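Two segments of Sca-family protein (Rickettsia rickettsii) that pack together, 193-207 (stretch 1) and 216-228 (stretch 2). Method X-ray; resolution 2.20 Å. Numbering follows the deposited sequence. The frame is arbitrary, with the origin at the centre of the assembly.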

# COMPACT_ATOMS: atom_id res chain seq x y z
N LEU A 193 -9.96 -19.10 6.03
CA LEU A 193 -9.89 -18.42 4.73
C LEU A 193 -8.46 -18.59 4.21
O LEU A 193 -8.27 -18.88 3.02
N CYS A 194 -7.47 -18.45 5.12
CA CYS A 194 -6.02 -18.57 4.87
C CYS A 194 -5.29 -18.47 6.21
O CYS A 194 -5.89 -18.08 7.21
N THR A 195 -3.99 -18.77 6.20
CA THR A 195 -3.11 -18.56 7.33
C THR A 195 -2.03 -17.62 6.82
O THR A 195 -1.52 -17.82 5.71
N LEU A 196 -1.75 -16.54 7.56
CA LEU A 196 -0.74 -15.57 7.12
C LEU A 196 0.57 -15.86 7.82
O LEU A 196 0.58 -16.09 9.03
N ASN A 197 1.67 -15.92 7.06
CA ASN A 197 3.00 -16.15 7.59
C ASN A 197 3.77 -14.84 7.64
O ASN A 197 3.90 -14.17 6.63
N GLU A 198 4.29 -14.48 8.81
CA GLU A 198 5.10 -13.28 8.99
C GLU A 198 6.54 -13.74 9.29
O GLU A 198 6.78 -14.40 10.31
N THR A 199 7.50 -13.36 8.42
CA THR A 199 8.91 -13.68 8.59
C THR A 199 9.61 -12.40 9.02
O THR A 199 9.54 -11.41 8.29
N THR A 200 10.26 -12.42 10.19
CA THR A 200 11.04 -11.27 10.65
C THR A 200 12.51 -11.55 10.25
O THR A 200 13.02 -12.63 10.51
N VAL A 201 13.17 -10.58 9.60
CA VAL A 201 14.57 -10.72 9.21
C VAL A 201 15.36 -9.82 10.17
O VAL A 201 15.17 -8.61 10.18
N LYS A 202 16.21 -10.43 11.00
CA LYS A 202 17.01 -9.76 12.04
C LYS A 202 18.49 -9.94 11.78
O LYS A 202 19.30 -9.42 12.54
N THR A 203 18.86 -10.76 10.78
CA THR A 203 20.27 -11.09 10.53
C THR A 203 20.79 -10.63 9.16
O THR A 203 21.85 -11.08 8.73
N LYS A 204 20.07 -9.73 8.50
CA LYS A 204 20.51 -9.20 7.22
C LYS A 204 20.50 -7.66 7.26
O LYS A 204 19.66 -7.02 6.61
N PRO A 205 21.39 -7.01 8.05
CA PRO A 205 21.36 -5.53 8.09
C PRO A 205 21.75 -4.94 6.73
O PRO A 205 22.52 -5.54 5.94
N PHE A 206 21.20 -3.76 6.44
CA PHE A 206 21.53 -3.02 5.23
C PHE A 206 21.31 -1.54 5.51
O PHE A 206 20.55 -1.19 6.42
N THR A 207 21.95 -0.69 4.72
CA THR A 207 21.81 0.76 4.80
C THR A 207 21.14 1.29 3.54
O THR A 207 21.46 0.87 2.42
N VAL A 216 20.56 5.50 6.65
CA VAL A 216 19.79 4.89 7.74
C VAL A 216 20.03 3.38 7.70
O VAL A 216 19.80 2.75 6.65
N GLN A 217 20.44 2.79 8.83
CA GLN A 217 20.59 1.35 8.89
C GLN A 217 19.26 0.71 9.27
O GLN A 217 18.63 1.14 10.24
N ILE A 218 18.85 -0.32 8.52
CA ILE A 218 17.66 -1.12 8.81
C ILE A 218 18.22 -2.35 9.51
O ILE A 218 18.89 -3.17 8.87
N SER A 219 18.00 -2.48 10.80
CA SER A 219 18.52 -3.62 11.56
C SER A 219 17.49 -4.75 11.67
O SER A 219 17.86 -5.86 12.02
N SER A 220 16.22 -4.49 11.33
CA SER A 220 15.19 -5.53 11.36
C SER A 220 14.01 -5.09 10.51
O SER A 220 13.68 -3.91 10.49
N TYR A 221 13.38 -6.05 9.83
CA TYR A 221 12.19 -5.80 9.02
C TYR A 221 11.40 -7.10 8.95
O TYR A 221 11.91 -8.15 9.35
N ARG A 222 10.15 -7.03 8.45
CA ARG A 222 9.36 -8.25 8.31
C ARG A 222 8.76 -8.31 6.91
O ARG A 222 8.65 -7.28 6.21
N GLU A 223 8.36 -9.49 6.52
CA GLU A 223 7.65 -9.67 5.26
C GLU A 223 6.51 -10.64 5.48
O GLU A 223 6.69 -11.67 6.14
N ILE A 224 5.34 -10.32 4.93
CA ILE A 224 4.19 -11.20 5.05
C ILE A 224 3.91 -11.86 3.71
O ILE A 224 3.94 -11.20 2.67
N ASP A 225 3.69 -13.18 3.73
CA ASP A 225 3.43 -13.92 2.51
C ASP A 225 1.95 -13.80 2.11
O ASP A 225 1.19 -14.76 2.21
N PHE A 226 1.53 -12.62 1.66
CA PHE A 226 0.13 -12.37 1.29
C PHE A 226 -0.35 -13.32 0.19
O PHE A 226 0.36 -13.48 -0.80
N PRO A 227 -1.53 -13.98 0.36
CA PRO A 227 -1.99 -14.89 -0.70
C PRO A 227 -2.44 -14.12 -1.94
O PRO A 227 -2.85 -12.96 -1.83
N ILE A 228 -2.24 -14.71 -3.12
CA ILE A 228 -2.64 -14.10 -4.41
C ILE A 228 -4.00 -14.67 -4.74
O ILE A 228 -4.95 -13.91 -4.88

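Two antiparallel strand ladders, offset by a register shift of two between V201 and F206, join the stretches, with aromatic and aliphatic side chains on one face and a salt bridge on the other. V201, F206, I218 and Y221 share the first face with T199 and E223. F206 and Y221 both take chi1 p, with chi2 near 90°. V201 (t) sets CB over the Y221 ring, 3.8 Å from its centroid; I218 (m, m) covers a face of the F206 ring in the same way, its CB 3.8 Å from that centroid. The rings meet obliquely across the shift, F206 CE2 to Y221 CE2 3.7 Å, so the aromatic pair bridges the two ladders. Further along this face, T199 CB lies 4.0 Å from E223 CG.

On the other face, E198 (t, t) and R222 (p, t, t) extend until R222 NH1 donates to E198 OE2 at 2.8 Å, a salt bridge beside I224, whose CG1 is 4.0 Å from E198 CG. Beyond the ladder, L196 CD2 packs on P227 CD at 3.7 Å.

Waters add links between the stretches. Water 2 donates to N197 O (3.1 Å) and E223 O (2.9 Å) and lies 2.7 Å from T199 OG1; water 5 accepts from Q217 NE2 (2.8 Å) and sits 2.7 Å from T207 OG1.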

# COMPACT_ATOMS: atom_id res chain seq x y z
CB LEU A 193 -10.21 -16.91 4.88
CG LEU A 193 -11.58 -16.45 4.43
CD1 LEU A 193 -12.63 -16.90 5.36
CD2 LEU A 193 -11.66 -14.95 4.40
CB CYS A 194 -5.55 -17.47 3.92
SG CYS A 194 -5.46 -15.85 4.70
CB THR A 195 -2.58 -19.87 7.95
OG1 THR A 195 -3.69 -20.70 8.29
CG2 THR A 195 -1.74 -19.62 9.21
CB LEU A 196 -1.19 -14.12 7.40
CG LEU A 196 -2.49 -13.66 6.70
CD1 LEU A 196 -2.97 -12.36 7.30
CD2 LEU A 196 -2.27 -13.49 5.19
CB ASN A 197 3.77 -17.17 6.73
CG ASN A 197 5.11 -17.55 7.32
OD1 ASN A 197 5.19 -18.19 8.38
ND2 ASN A 197 6.18 -17.06 6.70
CB GLU A 198 4.55 -12.44 10.16
CG GLU A 198 5.30 -11.14 10.40
CD GLU A 198 5.19 -10.66 11.83
OE1 GLU A 198 5.72 -11.34 12.73
OE2 GLU A 198 4.56 -9.60 12.07
CB THR A 199 9.54 -14.23 7.28
OG1 THR A 199 8.77 -15.34 6.84
CG2 THR A 199 11.02 -14.67 7.47
CB THR A 200 10.85 -11.06 12.16
OG1 THR A 200 9.52 -10.66 12.39
CG2 THR A 200 11.78 -10.00 12.73
CB VAL A 201 14.80 -10.36 7.72
CG1 VAL A 201 16.27 -10.55 7.33
CG2 VAL A 201 13.89 -11.18 6.80
CB LYS A 202 16.72 -10.41 13.42
CG LYS A 202 15.37 -10.08 14.04
CD LYS A 202 15.29 -10.59 15.48
CE LYS A 202 14.69 -11.99 15.61
NZ LYS A 202 13.20 -11.97 15.53
CB THR A 203 20.52 -12.60 10.74
OG1 THR A 203 19.74 -13.32 9.78
CG2 THR A 203 20.20 -13.06 12.16
CB LYS A 204 19.67 -9.79 6.06
CG LYS A 204 20.33 -9.60 4.71
CD LYS A 204 19.57 -10.26 3.57
CE LYS A 204 20.12 -9.68 2.28
NZ LYS A 204 19.66 -10.45 1.10
CB PRO A 205 22.41 -5.17 9.15
CG PRO A 205 23.35 -6.36 9.18
CD PRO A 205 22.48 -7.55 8.89
CB PHE A 206 20.71 -3.51 4.01
CG PHE A 206 19.22 -3.30 4.10
CD1 PHE A 206 18.64 -2.13 3.63
CD2 PHE A 206 18.40 -4.28 4.66
CE1 PHE A 206 17.27 -1.93 3.73
CE2 PHE A 206 17.03 -4.08 4.76
CZ PHE A 206 16.47 -2.92 4.25
CB THR A 207 23.18 1.42 5.04
OG1 THR A 207 23.67 1.02 6.32
CG2 THR A 207 23.12 2.95 4.98
CB VAL A 216 18.26 5.23 7.65
CG1 VAL A 216 17.45 4.48 8.70
CG2 VAL A 216 18.00 6.74 7.75
CB GLN A 217 21.67 0.90 9.87
CG GLN A 217 21.89 -0.63 9.74
CD GLN A 217 22.98 -1.16 10.61
OE1 GLN A 217 22.72 -1.65 11.70
NE2 GLN A 217 24.21 -1.11 10.12
CB ILE A 218 16.84 -1.49 7.53
CG1 ILE A 218 16.36 -0.23 6.75
CG2 ILE A 218 15.67 -2.46 7.86
CD1 ILE A 218 15.43 0.77 7.50
CB SER A 219 19.03 -3.16 12.92
OG SER A 219 18.03 -2.46 13.63
CB SER A 220 14.73 -5.81 12.79
OG SER A 220 13.84 -6.90 12.85
CB TYR A 221 12.53 -5.25 7.60
CG TYR A 221 13.24 -6.24 6.70
CD1 TYR A 221 12.53 -7.12 5.89
CD2 TYR A 221 14.63 -6.30 6.65
CE1 TYR A 221 13.17 -8.02 5.04
CE2 TYR A 221 15.29 -7.20 5.81
CZ TYR A 221 14.55 -8.04 4.99
OH TYR A 221 15.19 -8.98 4.22
CB ARG A 222 8.25 -8.33 9.38
CG ARG A 222 7.18 -7.23 9.15
CD ARG A 222 5.99 -7.37 10.06
NE ARG A 222 5.10 -6.21 9.91
CZ ARG A 222 3.89 -6.16 10.43
NH1 ARG A 222 3.40 -7.21 11.09
NH2 ARG A 222 3.14 -5.08 10.28
CB GLU A 223 8.59 -10.12 4.12
CG GLU A 223 9.34 -11.41 4.40
CD GLU A 223 10.43 -11.71 3.39
OE1 GLU A 223 10.31 -12.73 2.67
OE2 GLU A 223 11.38 -10.91 3.29
CB ILE A 224 2.97 -10.48 5.68
CG1 ILE A 224 3.28 -10.10 7.14
CG2 ILE A 224 1.69 -11.36 5.58
CD1 ILE A 224 2.45 -8.98 7.71
CB ASP A 225 3.89 -15.38 2.67
CG ASP A 225 4.02 -16.15 1.36
OD1 ASP A 225 4.09 -15.50 0.29
OD2 ASP A 225 4.09 -17.39 1.42
CB PHE A 226 -0.08 -10.91 0.85
CG PHE A 226 0.23 -9.87 1.90
CD1 PHE A 226 -0.73 -9.50 2.85
CD2 PHE A 226 1.46 -9.23 1.92
CE1 PHE A 226 -0.44 -8.53 3.81
CE2 PHE A 226 1.75 -8.27 2.89
CZ PHE A 226 0.79 -7.91 3.82
CB PRO A 227 -3.14 -15.67 -0.04
CG PRO A 227 -3.65 -14.76 1.02
CD PRO A 227 -2.50 -13.90 1.47
CB ILE A 228 -1.59 -14.35 -5.54
CG1 ILE A 228 -0.17 -13.88 -5.13
CG2 ILE A 228 -2.03 -13.72 -6.87
CD1 ILE A 228 -0.05 -12.41 -4.67
O HOH W 1 1.10 -16.49 4.24
O HOH W 2 6.72 -14.46 5.36
O HOH W 3 18.02 -7.81 9.27
O HOH W 4 17.73 -5.47 8.04
O HOH W 5 24.13 -1.47 7.33